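Local coordinates for teichoic acid biosynthesis protein F (Staphylococcus epidermidis, PDB 3L7I) that takes part in teichoic acid biosynthesis as a TagF-family protein whose modelled part has a GT-B-type fold of two parallel-sheet domains, at residues Q413-S416 / H420-S423; T427-N432 / T476-Y481; P381-I386 / L713-I718; F357-F360 / Y365-S368; I386-N391 / A409-A414. All coordinates share one frame; numbering follows the deposited sequence.

Contact 1: Q413-S416 / H420-S423; sequences QAYS and HWVS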
# COMPACT_ATOMS: atom_id res chain seq x y z
N GLN A 413 -22.24 -16.22 -3.84
CA GLN A 413 -23.41 -15.66 -4.48
C GLN A 413 -24.67 -16.17 -3.81
O GLN A 413 -25.48 -15.39 -3.30
CB GLN A 413 -23.45 -16.08 -5.94
CG GLN A 413 -23.30 -14.99 -6.97
CD GLN A 413 -23.22 -15.58 -8.37
OE1 GLN A 413 -24.15 -15.41 -9.19
NE2 GLN A 413 -22.13 -16.31 -8.65
N ALA A 414 -24.83 -17.49 -3.83
CA ALA A 414 -26.03 -18.13 -3.33
C ALA A 414 -26.35 -17.58 -1.96
O ALA A 414 -27.48 -17.15 -1.71
CB ALA A 414 -25.86 -19.66 -3.28
N TYR A 415 -25.36 -17.54 -1.09
CA TYR A 415 -25.58 -17.03 0.26
C TYR A 415 -25.87 -15.52 0.35
O TYR A 415 -26.64 -15.07 1.21
CB TYR A 415 -24.44 -17.45 1.19
CG TYR A 415 -24.66 -18.84 1.68
CD1 TYR A 415 -25.54 -19.08 2.72
CD2 TYR A 415 -24.03 -19.91 1.07
CE1 TYR A 415 -25.77 -20.33 3.15
CE2 TYR A 415 -24.26 -21.16 1.49
CZ TYR A 415 -25.13 -21.37 2.53
OH TYR A 415 -25.36 -22.65 2.96
N SER A 416 -25.25 -14.74 -0.53
CA SER A 416 -25.59 -13.34 -0.65
C SER A 416 -27.00 -13.17 -1.22
O SER A 416 -27.76 -12.29 -0.77
CB SER A 416 -24.60 -12.65 -1.56
OG SER A 416 -24.92 -11.27 -1.69
N HIS A 420 -33.62 -16.83 2.24
CA HIS A 420 -33.69 -17.82 3.30
C HIS A 420 -32.55 -18.84 3.32
O HIS A 420 -32.27 -19.50 2.30
CB HIS A 420 -35.01 -18.57 3.22
CG HIS A 420 -36.16 -17.77 3.72
ND1 HIS A 420 -36.79 -16.82 2.95
CD2 HIS A 420 -36.79 -17.76 4.92
CE1 HIS A 420 -37.77 -16.27 3.65
NE2 HIS A 420 -37.79 -16.82 4.84
N TRP A 421 -31.89 -18.95 4.49
CA TRP A 421 -30.95 -20.04 4.79
C TRP A 421 -31.61 -21.17 5.61
O TRP A 421 -32.21 -20.95 6.67
CB TRP A 421 -29.73 -19.54 5.59
CG TRP A 421 -28.97 -18.43 5.03
CD1 TRP A 421 -29.13 -17.85 3.81
CD2 TRP A 421 -27.87 -17.76 5.65
NE1 TRP A 421 -28.22 -16.83 3.64
CE2 TRP A 421 -27.44 -16.76 4.76
CE3 TRP A 421 -27.24 -17.89 6.88
CZ2 TRP A 421 -26.39 -15.91 5.06
CZ3 TRP A 421 -26.19 -17.04 7.18
CH2 TRP A 421 -25.78 -16.07 6.27
N VAL A 422 -31.48 -22.39 5.10
CA VAL A 422 -31.98 -23.56 5.80
C VAL A 422 -30.83 -24.49 6.11
O VAL A 422 -30.11 -24.95 5.20
CB VAL A 422 -32.94 -24.31 4.94
CG1 VAL A 422 -33.20 -25.64 5.53
CG2 VAL A 422 -34.23 -23.51 4.83
N SER A 423 -30.62 -24.75 7.40
CA SER A 423 -29.67 -25.78 7.80
C SER A 423 -29.81 -26.35 9.22
O SER A 423 -30.57 -25.85 10.06
CB SER A 423 -28.22 -25.36 7.49
OG SER A 423 -27.71 -24.43 8.42
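Trp421, on strand 418-423, lays its indole beneath Tyr415, which hangs from the last turns of helix 409-417. Its CB leaves the strand toward the helix, and CG stands anti to the carbonyl carbon (chi1 -55°), carrying the ring system under the tyrosine. Trp421 CG then lies 4.2 Å from Tyr415 CE1, and the next carbon out, Trp421 CD1, is 3.9 Å from Tyr415 CD1. Trp421 NE1 gives a weak, bent hydrogen bond (147°) to Tyr415 O, 3.4 Å away, a carbonyl that also accepts from Gln437. Tyr415 CD1 stands over the same part of the indole face, toward its rim, 3.6 Å from both Trp421 NE1 and Trp421 CE2. The rings are therefore edge-to-face, a T-shaped pair with planes at 80° and centroids 5.0 Å apart. Beyond the bridge, Trp421 CZ2 passes 3.9 Å from Tyr415 O, and the outer rim of the benzo ring reaches Leu431 and Thr427. Tyr439 of the neighbouring strand also meets the indole. Three residues separate the segments, and the pair packs a helix against the strand it feeds, at the passage from strand 402-405 to strand 418-423 of the Rossmann-like parallel sheet.

Contact 2: T427-N432 / T476-Y481; sequences TPLYLN and TSRWDY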
# COMPACT_ATOMS: atom_id res chain seq x y z
N THR A 427 -23.49 -22.55 10.62
CA THR A 427 -22.89 -22.13 9.35
C THR A 427 -21.84 -21.06 9.64
O THR A 427 -21.99 -20.31 10.59
CB THR A 427 -23.93 -21.71 8.24
OG1 THR A 427 -24.40 -20.39 8.49
CG2 THR A 427 -25.12 -22.67 8.14
N PRO A 428 -20.77 -21.03 8.83
CA PRO A 428 -19.57 -20.21 9.08
C PRO A 428 -19.85 -18.74 9.38
O PRO A 428 -20.79 -18.15 8.84
CB PRO A 428 -18.76 -20.34 7.78
CG PRO A 428 -19.26 -21.57 7.12
CD PRO A 428 -20.70 -21.77 7.55
N LEU A 429 -19.03 -18.14 10.23
CA LEU A 429 -19.19 -16.72 10.56
C LEU A 429 -18.75 -15.75 9.44
O LEU A 429 -19.21 -14.61 9.40
CB LEU A 429 -18.50 -16.41 11.87
CG LEU A 429 -19.20 -17.03 13.06
CD1 LEU A 429 -18.43 -16.73 14.33
CD2 LEU A 429 -20.63 -16.51 13.17
N TYR A 430 -17.87 -16.17 8.54
CA TYR A 430 -17.52 -15.28 7.44
C TYR A 430 -18.69 -15.09 6.46
O TYR A 430 -18.66 -14.19 5.64
CB TYR A 430 -16.24 -15.72 6.70
CG TYR A 430 -16.22 -17.18 6.31
CD1 TYR A 430 -16.88 -17.61 5.16
CD2 TYR A 430 -15.53 -18.12 7.08
CE1 TYR A 430 -16.86 -18.95 4.80
CE2 TYR A 430 -15.51 -19.45 6.73
CZ TYR A 430 -16.18 -19.87 5.59
OH TYR A 430 -16.18 -21.21 5.24
N LEU A 431 -19.73 -15.92 6.55
CA LEU A 431 -20.95 -15.64 5.79
C LEU A 431 -21.75 -14.53 6.47
O LEU A 431 -21.77 -14.44 7.70
CB LEU A 431 -21.79 -16.90 5.60
CG LEU A 431 -21.22 -17.79 4.50
CD1 LEU A 431 -22.03 -19.04 4.24
CD2 LEU A 431 -21.11 -16.96 3.24
N ASN A 432 -22.39 -13.67 5.68
CA ASN A 432 -23.05 -12.48 6.23
C ASN A 432 -24.56 -12.58 6.30
O ASN A 432 -25.23 -12.42 5.28
CB ASN A 432 -22.71 -11.25 5.39
CG ASN A 432 -21.28 -10.82 5.54
OD1 ASN A 432 -20.72 -10.81 6.66
ND2 ASN A 432 -20.65 -10.47 4.42
N THR A 476 -25.42 -18.39 17.06
CA THR A 476 -26.82 -18.56 17.39
C THR A 476 -27.55 -17.22 17.35
O THR A 476 -28.75 -17.16 17.07
CB THR A 476 -27.05 -19.23 18.75
OG1 THR A 476 -26.80 -18.29 19.80
CG2 THR A 476 -26.15 -20.43 18.89
N SER A 477 -26.82 -16.13 17.60
CA SER A 477 -27.47 -14.83 17.57
C SER A 477 -28.04 -14.53 16.18
O SER A 477 -28.87 -13.64 16.04
CB SER A 477 -26.50 -13.72 17.99
OG SER A 477 -25.76 -13.21 16.88
N ARG A 478 -27.59 -15.26 15.17
CA ARG A 478 -28.02 -15.01 13.80
C ARG A 478 -29.21 -15.90 13.40
O ARG A 478 -29.82 -15.68 12.35
CB ARG A 478 -26.86 -15.24 12.82
CG ARG A 478 -25.54 -14.59 13.19
CD ARG A 478 -24.52 -14.75 12.08
NE ARG A 478 -24.21 -16.15 11.78
CZ ARG A 478 -23.54 -16.54 10.70
NH1 ARG A 478 -23.30 -17.83 10.48
NH2 ARG A 478 -23.11 -15.63 9.83
N TRP A 479 -29.49 -16.92 14.21
CA TRP A 479 -30.60 -17.81 13.94
C TRP A 479 -31.91 -17.09 14.19
O TRP A 479 -32.22 -16.72 15.32
CB TRP A 479 -30.57 -19.05 14.84
CG TRP A 479 -29.38 -19.94 14.70
CD1 TRP A 479 -28.40 -19.93 13.72
CD2 TRP A 479 -29.05 -21.02 15.57
NE1 TRP A 479 -27.48 -20.92 13.95
CE2 TRP A 479 -27.86 -21.61 15.08
CE3 TRP A 479 -29.65 -21.55 16.70
CZ2 TRP A 479 -27.28 -22.69 15.70
CZ3 TRP A 479 -29.07 -22.62 17.31
CH2 TRP A 479 -27.89 -23.18 16.81
N ASP A 480 -32.68 -16.89 13.13
CA ASP A 480 -33.95 -16.19 13.24
C ASP A 480 -35.01 -17.16 13.75
O ASP A 480 -35.87 -16.78 14.55
CB ASP A 480 -34.34 -15.62 11.87
CG ASP A 480 -33.34 -14.57 11.36
OD1 ASP A 480 -32.99 -13.64 12.11
OD2 ASP A 480 -32.92 -14.69 10.19
N TYR A 481 -34.93 -18.41 13.29
CA TYR A 481 -35.80 -19.48 13.75
C TYR A 481 -34.95 -20.68 14.19
O TYR A 481 -33.93 -20.98 13.58
CB TYR A 481 -36.75 -19.90 12.64
CG TYR A 481 -37.82 -18.87 12.34
CD1 TYR A 481 -38.69 -18.42 13.34
CD2 TYR A 481 -37.97 -18.35 11.06
CE1 TYR A 481 -39.68 -17.49 13.06
CE2 TYR A 481 -38.95 -17.42 10.78
CZ TYR A 481 -39.80 -16.99 11.78
OH TYR A 481 -40.77 -16.06 11.48
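Arg478 reaches from the turn that follows helix 465-476 into the 427-432 loop, and its guanidinium is the tight part of the contact. Carbonyl oxygens of Thr427, Pro428 and Leu431 gather round its edge. Arg478 NH1 donates to Pro428 O at 3.0 Å (142°), approaching from above the carbonyl plane; Arg478 NH2 makes a weak, strongly bent bond to Leu431 O at 2.8 Å. Thr427 O lies 2.8 Å from Arg478 NH1, but at an angle too poor for a hydrogen bond. The side chain is bent at chi3 (-61°), which turns the guanidinium toward these oxygens. NH1 also forms a salt bridge with Glu475, whose carboxylate takes the backbone N-H of Thr427 as well, so one acid holds the arginine and the loop together. The looser side lies over one guanidinium face, where Leu429 places CD2 above the centre, 3.8 Å from Arg478 CZ. That leucine and the arginine are both partly exposed. Pro428 to Leu431 thus form a type I beta turn whose first and last carbonyls are held by one arginine, in the loop between strands 418-423 and 438-441 of the Rossmann-like domain.

Contact 3: P381-I386 / L713-I718; sequences PNYRYI and LIHKDI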
# COMPACT_ATOMS: atom_id res chain seq x y z
N PRO A 381 -42.74 -25.40 -6.60
CA PRO A 381 -41.73 -25.82 -7.58
C PRO A 381 -40.99 -24.65 -8.19
O PRO A 381 -39.90 -24.85 -8.73
CB PRO A 381 -42.56 -26.49 -8.68
CG PRO A 381 -43.91 -26.67 -8.10
CD PRO A 381 -44.09 -25.57 -7.13
N ASN A 382 -41.56 -23.45 -8.12
CA ASN A 382 -41.06 -22.35 -8.93
C ASN A 382 -40.13 -21.37 -8.21
O ASN A 382 -39.93 -20.25 -8.65
CB ASN A 382 -42.21 -21.62 -9.65
CG ASN A 382 -43.11 -22.58 -10.45
OD1 ASN A 382 -42.63 -23.57 -11.02
ND2 ASN A 382 -44.41 -22.29 -10.48
N TYR A 383 -39.52 -21.81 -7.11
CA TYR A 383 -38.50 -20.99 -6.46
C TYR A 383 -37.11 -21.45 -6.90
O TYR A 383 -36.94 -22.57 -7.38
CB TYR A 383 -38.61 -21.10 -4.94
CG TYR A 383 -39.79 -20.40 -4.33
CD1 TYR A 383 -40.48 -20.99 -3.28
CD2 TYR A 383 -40.21 -19.16 -4.76
CE1 TYR A 383 -41.55 -20.37 -2.68
CE2 TYR A 383 -41.29 -18.52 -4.17
CZ TYR A 383 -41.95 -19.14 -3.13
OH TYR A 383 -43.03 -18.55 -2.51
N ARG A 384 -36.11 -20.58 -6.74
CA ARG A 384 -34.74 -20.99 -7.03
C ARG A 384 -34.17 -21.76 -5.82
O ARG A 384 -33.86 -21.17 -4.78
CB ARG A 384 -33.85 -19.79 -7.39
CG ARG A 384 -32.44 -20.20 -7.86
CD ARG A 384 -31.76 -19.16 -8.76
NE ARG A 384 -30.83 -18.27 -8.05
CZ ARG A 384 -29.50 -18.39 -8.07
NH1 ARG A 384 -28.92 -19.37 -8.77
NH2 ARG A 384 -28.75 -17.53 -7.40
N TYR A 385 -34.07 -23.08 -5.95
CA TYR A 385 -33.47 -23.90 -4.90
C TYR A 385 -31.98 -24.17 -5.14
O TYR A 385 -31.56 -24.59 -6.24
CB TYR A 385 -34.24 -25.20 -4.74
CG TYR A 385 -35.67 -24.97 -4.29
CD1 TYR A 385 -35.98 -24.81 -2.95
CD2 TYR A 385 -36.70 -24.90 -5.22
CE1 TYR A 385 -37.29 -24.59 -2.53
CE2 TYR A 385 -38.01 -24.69 -4.82
CZ TYR A 385 -38.30 -24.53 -3.47
OH TYR A 385 -39.61 -24.32 -3.08
N ILE A 386 -31.17 -23.90 -4.11
CA ILE A 386 -29.74 -24.12 -4.17
C ILE A 386 -29.28 -25.01 -3.02
O ILE A 386 -29.67 -24.79 -1.87
CB ILE A 386 -29.00 -22.78 -4.12
CG1 ILE A 386 -29.44 -21.91 -5.29
CG2 ILE A 386 -27.51 -23.00 -4.20
CD1 ILE A 386 -29.10 -20.44 -5.16
N LEU A 713 -43.84 -21.80 6.14
CA LEU A 713 -43.34 -20.59 6.80
C LEU A 713 -42.53 -19.79 5.80
O LEU A 713 -42.68 -18.57 5.73
CB LEU A 713 -42.48 -20.91 8.02
CG LEU A 713 -41.91 -19.66 8.69
CD1 LEU A 713 -42.98 -18.96 9.48
CD2 LEU A 713 -40.77 -20.02 9.59
N ILE A 714 -41.68 -20.49 5.04
CA ILE A 714 -40.84 -19.85 4.03
C ILE A 714 -41.71 -19.26 2.94
O ILE A 714 -41.50 -18.11 2.53
CB ILE A 714 -39.79 -20.83 3.41
CG1 ILE A 714 -38.78 -21.25 4.47
CG2 ILE A 714 -39.05 -20.16 2.27
CD1 ILE A 714 -37.82 -22.27 3.98
N HIS A 715 -42.70 -20.02 2.50
CA HIS A 715 -43.62 -19.53 1.48
C HIS A 715 -44.32 -18.25 1.92
O HIS A 715 -44.48 -17.34 1.12
CB HIS A 715 -44.63 -20.61 1.09
CG HIS A 715 -45.72 -20.11 0.19
ND1 HIS A 715 -45.53 -19.93 -1.17
CD2 HIS A 715 -47.00 -19.74 0.44
CE1 HIS A 715 -46.65 -19.48 -1.71
NE2 HIS A 715 -47.56 -19.36 -0.75
N LYS A 716 -44.73 -18.17 3.18
CA LYS A 716 -45.44 -17.00 3.68
C LYS A 716 -44.49 -15.81 3.82
O LYS A 716 -44.92 -14.67 3.73
CB LYS A 716 -46.13 -17.30 5.01
CG LYS A 716 -46.91 -16.12 5.61
CD LYS A 716 -47.26 -16.35 7.09
CE LYS A 716 -48.59 -15.72 7.48
NZ LYS A 716 -48.50 -14.25 7.69
N ASP A 717 -43.22 -16.09 4.05
CA ASP A 717 -42.23 -15.02 4.19
C ASP A 717 -41.95 -14.36 2.84
O ASP A 717 -41.77 -13.14 2.77
CB ASP A 717 -40.92 -15.54 4.82
CG ASP A 717 -40.94 -15.50 6.35
OD1 ASP A 717 -41.67 -14.67 6.93
OD2 ASP A 717 -40.20 -16.29 6.98
N ILE A 718 -41.92 -15.15 1.76
CA ILE A 718 -41.55 -14.59 0.46
C ILE A 718 -42.70 -13.95 -0.31
O ILE A 718 -42.46 -13.13 -1.20
CB ILE A 718 -40.71 -15.54 -0.44
CG1 ILE A 718 -41.07 -16.99 -0.26
CG2 ILE A 718 -39.28 -15.51 0.00
CD1 ILE A 718 -39.83 -17.88 -0.42
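Tyr383, just ahead of strand 384-389, points its ring at helix 706-721, where His715 and Ile718 receive it one turn apart. The polar interaction is a single hydrogen bond between Tyr383 OH and His715 ND1, 3.2 Å long, in which either group may be the donor. The two side chains cross at about a right angle, the histidine coming up to the edge of the tyrosine ring. With chi1 at 172° the imidazole extends away from its own backbone N, which brings ND1 to the tyrosine hydroxyl. The histidine ring is stacked with that of Tyr380 as well, so the imidazole is held by two tyrosines of the same loop.

The second kind of interaction is CH-pi. Ile718, approaching from the direction opposite to the tyrosine, puts CD1 over one face of the Tyr383 ring, 4.0 Å from its centroid and 23° off the normal. Plain apolar packing extends this toward the hydroxyl end: Ile718 CD1 is 3.7 Å from Tyr383 CZ, and Ile718 CG1 meets the rim there. Met376 of helix 367-379 also touches the tyrosine.

On the same helix, Asp717 OD2 hydrogen-bonds His420 NE2 of strand 418-423, and Ile714 packs on that strand. The segments are 327 residues apart in sequence. A C-terminal helix returning to pack on the first Rossmann-like domain is a hallmark of GT-B folds.

Contact 4: F357-F360 / Y365-S368; sequences FESF and YSDS
Ser359 OG sits among polar atoms of Ser366 and Asn364. Its contact with Ser366 O, 3.3 Å away, is a weak hydrogen bond and not a settled one, because the proton has another acceptor within reach, Asn364 O being also a weak partner; Ser366 OG lies 3.3 Å from Ser359 OG too. The hydroxyl of Ser359 stands between the backbone N and the carbonyl carbon (chi1 60°), which directs it to the Ser366 backbone. Ser366 OG, bonded to Asn364, also lies near the plane of the Phe360 ring at its edge, 3.9 Å from Phe360 CD2. This is the loop leaving strand 354-358, the first strand of a beta-alpha-beta unit, and entering helix 367-379, at the carboxyl end of the parallel sheet. Phe360 crosses Asp367 at about a right angle: its CE2 is 3.8 Å from Asp367 CB, with ring and carboxylate planes 63° apart. Asp367 OD1 accepts the N-H of Ser368 at 2.9 Å, a nearly straight bond (172°) arriving from above the carboxylate plane, while OD2 forms a salt bridge with Arg511.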
# COMPACT_ATOMS: atom_id res chain seq x y z
N PHE A 357 -29.92 -24.55 1.03
CA PHE A 357 -29.98 -25.67 1.97
C PHE A 357 -28.59 -26.24 2.18
O PHE A 357 -27.78 -26.28 1.26
CB PHE A 357 -30.87 -26.78 1.43
CG PHE A 357 -32.30 -26.37 1.30
CD1 PHE A 357 -33.26 -26.90 2.13
CD2 PHE A 357 -32.67 -25.43 0.36
CE1 PHE A 357 -34.58 -26.51 2.02
CE2 PHE A 357 -33.99 -25.04 0.25
CZ PHE A 357 -34.95 -25.58 1.08
N GLU A 358 -28.32 -26.68 3.40
CA GLU A 358 -27.07 -27.37 3.65
C GLU A 358 -27.28 -28.20 4.88
O GLU A 358 -27.77 -27.72 5.88
CB GLU A 358 -25.98 -26.35 3.89
CG GLU A 358 -24.57 -26.87 3.87
CD GLU A 358 -23.58 -25.80 4.36
OE1 GLU A 358 -22.51 -25.58 3.72
OE2 GLU A 358 -23.90 -25.14 5.39
N SER A 359 -26.96 -29.48 4.80
CA SER A 359 -26.96 -30.28 6.01
C SER A 359 -25.56 -30.74 6.37
O SER A 359 -24.73 -31.00 5.51
CB SER A 359 -27.91 -31.46 5.95
OG SER A 359 -27.58 -32.32 4.90
N PHE A 360 -25.33 -30.80 7.68
CA PHE A 360 -24.02 -31.08 8.26
C PHE A 360 -22.83 -30.39 7.58
O PHE A 360 -21.83 -31.03 7.27
CB PHE A 360 -23.86 -32.57 8.39
CG PHE A 360 -24.96 -33.18 9.19
CD1 PHE A 360 -25.10 -32.85 10.53
CD2 PHE A 360 -25.87 -34.06 8.60
CE1 PHE A 360 -26.10 -33.40 11.29
CE2 PHE A 360 -26.90 -34.62 9.35
CZ PHE A 360 -27.02 -34.30 10.70
N TYR A 365 -26.59 -34.65 1.30
CA TYR A 365 -27.96 -34.29 1.05
C TYR A 365 -28.76 -35.17 2.00
O TYR A 365 -28.91 -36.36 1.76
CB TYR A 365 -28.34 -34.56 -0.40
CG TYR A 365 -29.82 -34.45 -0.64
CD1 TYR A 365 -30.46 -33.21 -0.64
CD2 TYR A 365 -30.59 -35.59 -0.86
CE1 TYR A 365 -31.82 -33.11 -0.84
CE2 TYR A 365 -31.95 -35.51 -1.06
CZ TYR A 365 -32.57 -34.26 -1.05
OH TYR A 365 -33.93 -34.19 -1.28
N SER A 366 -29.24 -34.60 3.09
CA SER A 366 -29.83 -35.41 4.15
C SER A 366 -30.53 -34.60 5.25
O SER A 366 -30.66 -33.37 5.17
CB SER A 366 -28.76 -36.29 4.81
OG SER A 366 -27.87 -35.53 5.63
N ASP A 367 -30.97 -35.33 6.27
CA ASP A 367 -31.54 -34.75 7.49
C ASP A 367 -32.72 -33.84 7.23
O ASP A 367 -33.36 -33.90 6.20
CB ASP A 367 -30.49 -34.03 8.34
CG ASP A 367 -30.80 -34.13 9.85
OD1 ASP A 367 -31.18 -33.09 10.46
OD2 ASP A 367 -30.68 -35.25 10.41
N SER A 368 -32.98 -32.99 8.20
CA SER A 368 -34.15 -32.14 8.18
C SER A 368 -34.17 -31.13 7.03
O SER A 368 -35.24 -30.82 6.51
CB SER A 368 -34.29 -31.43 9.52
OG SER A 368 -35.02 -32.22 10.42

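Contact 5: I386-N391 / A409-A414; sequences IWSFKN and AEYYQA
Ile386 and Ser388, alternate residues of strand 384-389, both turn toward helix 409-417 and meet Ala414 and Tyr411, one turn apart on it. All four are buried, and no hydrogen bond joins the two segments. Ile386 spreads over the methyl of Ala414 with two branches: CD1 and CG2 each lie 3.8 Å from Ala414 CB, so the alanine fits into the fork of the isoleucine. With chi1 at -59° both branches of that fork face the helix. Ser388 instead meets an aromatic edge, its CB lying in the plane of the Tyr411 ring, 3.9 Å from Tyr411 CE1. The serine hydroxyl faces the same edge but bonds to Glu358 on the adjacent strand 354-358, so its polar end is satisfied within the sheet. The helix lies across one face of the Rossmann-like sheet on the way from strand 402-405 to strand 418-423; on the other face Trp387, between the two touching residues, packs with Tyr373 of helix 367-379. A chi1 of 178° carries the Tyr411 ring away from its own N and along the sheet toward Glu358. There it meets Tyr415 edge-to-face and touches Leu431.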
# COMPACT_ATOMS: atom_id res chain seq x y z
N ILE A 386 -31.17 -23.90 -4.11
CA ILE A 386 -29.74 -24.12 -4.17
C ILE A 386 -29.28 -25.01 -3.02
O ILE A 386 -29.67 -24.79 -1.87
CB ILE A 386 -29.00 -22.78 -4.12
CG1 ILE A 386 -29.44 -21.91 -5.29
CG2 ILE A 386 -27.51 -23.00 -4.20
CD1 ILE A 386 -29.10 -20.44 -5.16
N TRP A 387 -28.49 -26.04 -3.31
CA TRP A 387 -27.83 -26.85 -2.27
C TRP A 387 -26.30 -26.64 -2.22
O TRP A 387 -25.63 -26.58 -3.25
CB TRP A 387 -28.16 -28.34 -2.45
CG TRP A 387 -29.42 -28.76 -1.72
CD1 TRP A 387 -30.72 -28.61 -2.15
CD2 TRP A 387 -29.49 -29.39 -0.45
NE1 TRP A 387 -31.59 -29.11 -1.22
CE2 TRP A 387 -30.86 -29.59 -0.16
CE3 TRP A 387 -28.54 -29.82 0.47
CZ2 TRP A 387 -31.29 -30.19 1.01
CZ3 TRP A 387 -28.97 -30.42 1.63
CH2 TRP A 387 -30.33 -30.59 1.89
N SER A 388 -25.75 -26.54 -1.02
CA SER A 388 -24.32 -26.34 -0.86
C SER A 388 -23.68 -27.61 -0.34
O SER A 388 -24.20 -28.19 0.60
CB SER A 388 -24.10 -25.19 0.10
OG SER A 388 -22.96 -25.40 0.92
N PHE A 389 -22.59 -28.07 -0.96
CA PHE A 389 -21.88 -29.31 -0.58
C PHE A 389 -20.37 -29.09 -0.55
O PHE A 389 -19.89 -28.11 -1.10
CB PHE A 389 -22.17 -30.45 -1.58
CG PHE A 389 -23.62 -30.77 -1.73
CD1 PHE A 389 -24.26 -31.59 -0.82
CD2 PHE A 389 -24.36 -30.24 -2.77
CE1 PHE A 389 -25.60 -31.87 -0.94
CE2 PHE A 389 -25.70 -30.52 -2.88
CZ PHE A 389 -26.32 -31.35 -1.96
N LYS A 390 -19.62 -29.98 0.08
CA LYS A 390 -18.17 -29.89 -0.00
C LYS A 390 -17.77 -30.39 -1.36
O LYS A 390 -16.88 -29.84 -1.99
CB LYS A 390 -17.48 -30.73 1.06
CG LYS A 390 -17.85 -30.36 2.46
CD LYS A 390 -16.87 -30.98 3.43
CE LYS A 390 -17.57 -31.44 4.73
NZ LYS A 390 -16.87 -32.63 5.37
N ASN A 391 -18.44 -31.44 -1.80
CA ASN A 391 -18.13 -32.07 -3.08
C ASN A 391 -19.39 -32.38 -3.87
O ASN A 391 -19.86 -33.50 -3.86
CB ASN A 391 -17.33 -33.34 -2.85
CG ASN A 391 -15.97 -33.06 -2.23
OD1 ASN A 391 -15.14 -32.34 -2.82
ND2 ASN A 391 -15.72 -33.61 -1.04
N ALA A 409 -17.17 -19.10 -6.01
CA ALA A 409 -17.87 -17.87 -6.29
C ALA A 409 -19.38 -18.09 -6.15
O ALA A 409 -20.09 -17.27 -5.56
CB ALA A 409 -17.52 -17.38 -7.67
N GLU A 410 -19.84 -19.24 -6.65
CA GLU A 410 -21.26 -19.55 -6.69
C GLU A 410 -21.80 -19.74 -5.29
O GLU A 410 -22.97 -19.44 -5.03
CB GLU A 410 -21.53 -20.80 -7.51
CG GLU A 410 -21.42 -20.62 -9.00
CD GLU A 410 -20.03 -20.89 -9.54
OE1 GLU A 410 -19.05 -20.86 -8.75
OE2 GLU A 410 -19.92 -21.13 -10.77
N TYR A 411 -20.95 -20.27 -4.41
CA TYR A 411 -21.29 -20.48 -3.00
C TYR A 411 -21.59 -19.14 -2.37
O TYR A 411 -22.64 -18.94 -1.77
CB TYR A 411 -20.13 -21.15 -2.28
CG TYR A 411 -20.31 -21.40 -0.78
CD1 TYR A 411 -21.17 -22.38 -0.31
CD2 TYR A 411 -19.57 -20.69 0.16
CE1 TYR A 411 -21.31 -22.63 1.01
CE2 TYR A 411 -19.72 -20.93 1.51
CZ TYR A 411 -20.58 -21.91 1.93
OH TYR A 411 -20.75 -22.18 3.28
N TYR A 412 -20.67 -18.20 -2.54
CA TYR A 412 -20.84 -16.87 -1.95
C TYR A 412 -22.05 -16.13 -2.53
O TYR A 412 -22.80 -15.51 -1.78
CB TYR A 412 -19.53 -16.07 -2.03
CG TYR A 412 -18.50 -16.68 -1.10
CD1 TYR A 412 -18.66 -16.58 0.28
CD2 TYR A 412 -17.43 -17.42 -1.59
CE1 TYR A 412 -17.77 -17.15 1.14
CE2 TYR A 412 -16.53 -18.00 -0.73
CZ TYR A 412 -16.70 -17.87 0.64
OH TYR A 412 -15.82 -18.46 1.53
N GLN A 413 -22.24 -16.22 -3.84
CA GLN A 413 -23.41 -15.66 -4.48
C GLN A 413 -24.67 -16.17 -3.81
O GLN A 413 -25.48 -15.39 -3.30
CB GLN A 413 -23.45 -16.08 -5.94
CG GLN A 413 -23.30 -14.99 -6.97
CD GLN A 413 -23.22 -15.58 -8.37
OE1 GLN A 413 -24.15 -15.41 -9.19
NE2 GLN A 413 -22.13 -16.31 -8.65
N ALA A 414 -24.83 -17.49 -3.83
CA ALA A 414 -26.03 -18.13 -3.33
C ALA A 414 -26.35 -17.58 -1.96
O ALA A 414 -27.48 -17.15 -1.71
CB ALA A 414 -25.86 -19.66 -3.28

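In the fold
All five contacts belong to the first Rossmann-like domain and the C-terminal helix that packs on it. Contacts 1 and 5 are buried and share helix 409-417, pressed on one sheet face; contact 5 pairs isoleucine with alanine and a serine with a tyrosine edge, contact 1 is aromatic with one weak bond. Contact 4, also buried, lies nearest the chain centre at the carboxyl end of strand 354-358, where serine hydroxyls and an aspartate meet a phenylalanine ring. Contacts 2 and 3 are only partly buried: the former is a guanidinium among loop carbonyls, the latter a tyrosine against a distant helix. Leu431 of contact 2 touches Tyr415 and Tyr411, linking the loop to contacts 1 and 5, while Ile386 lies in both contacts 3 and 5.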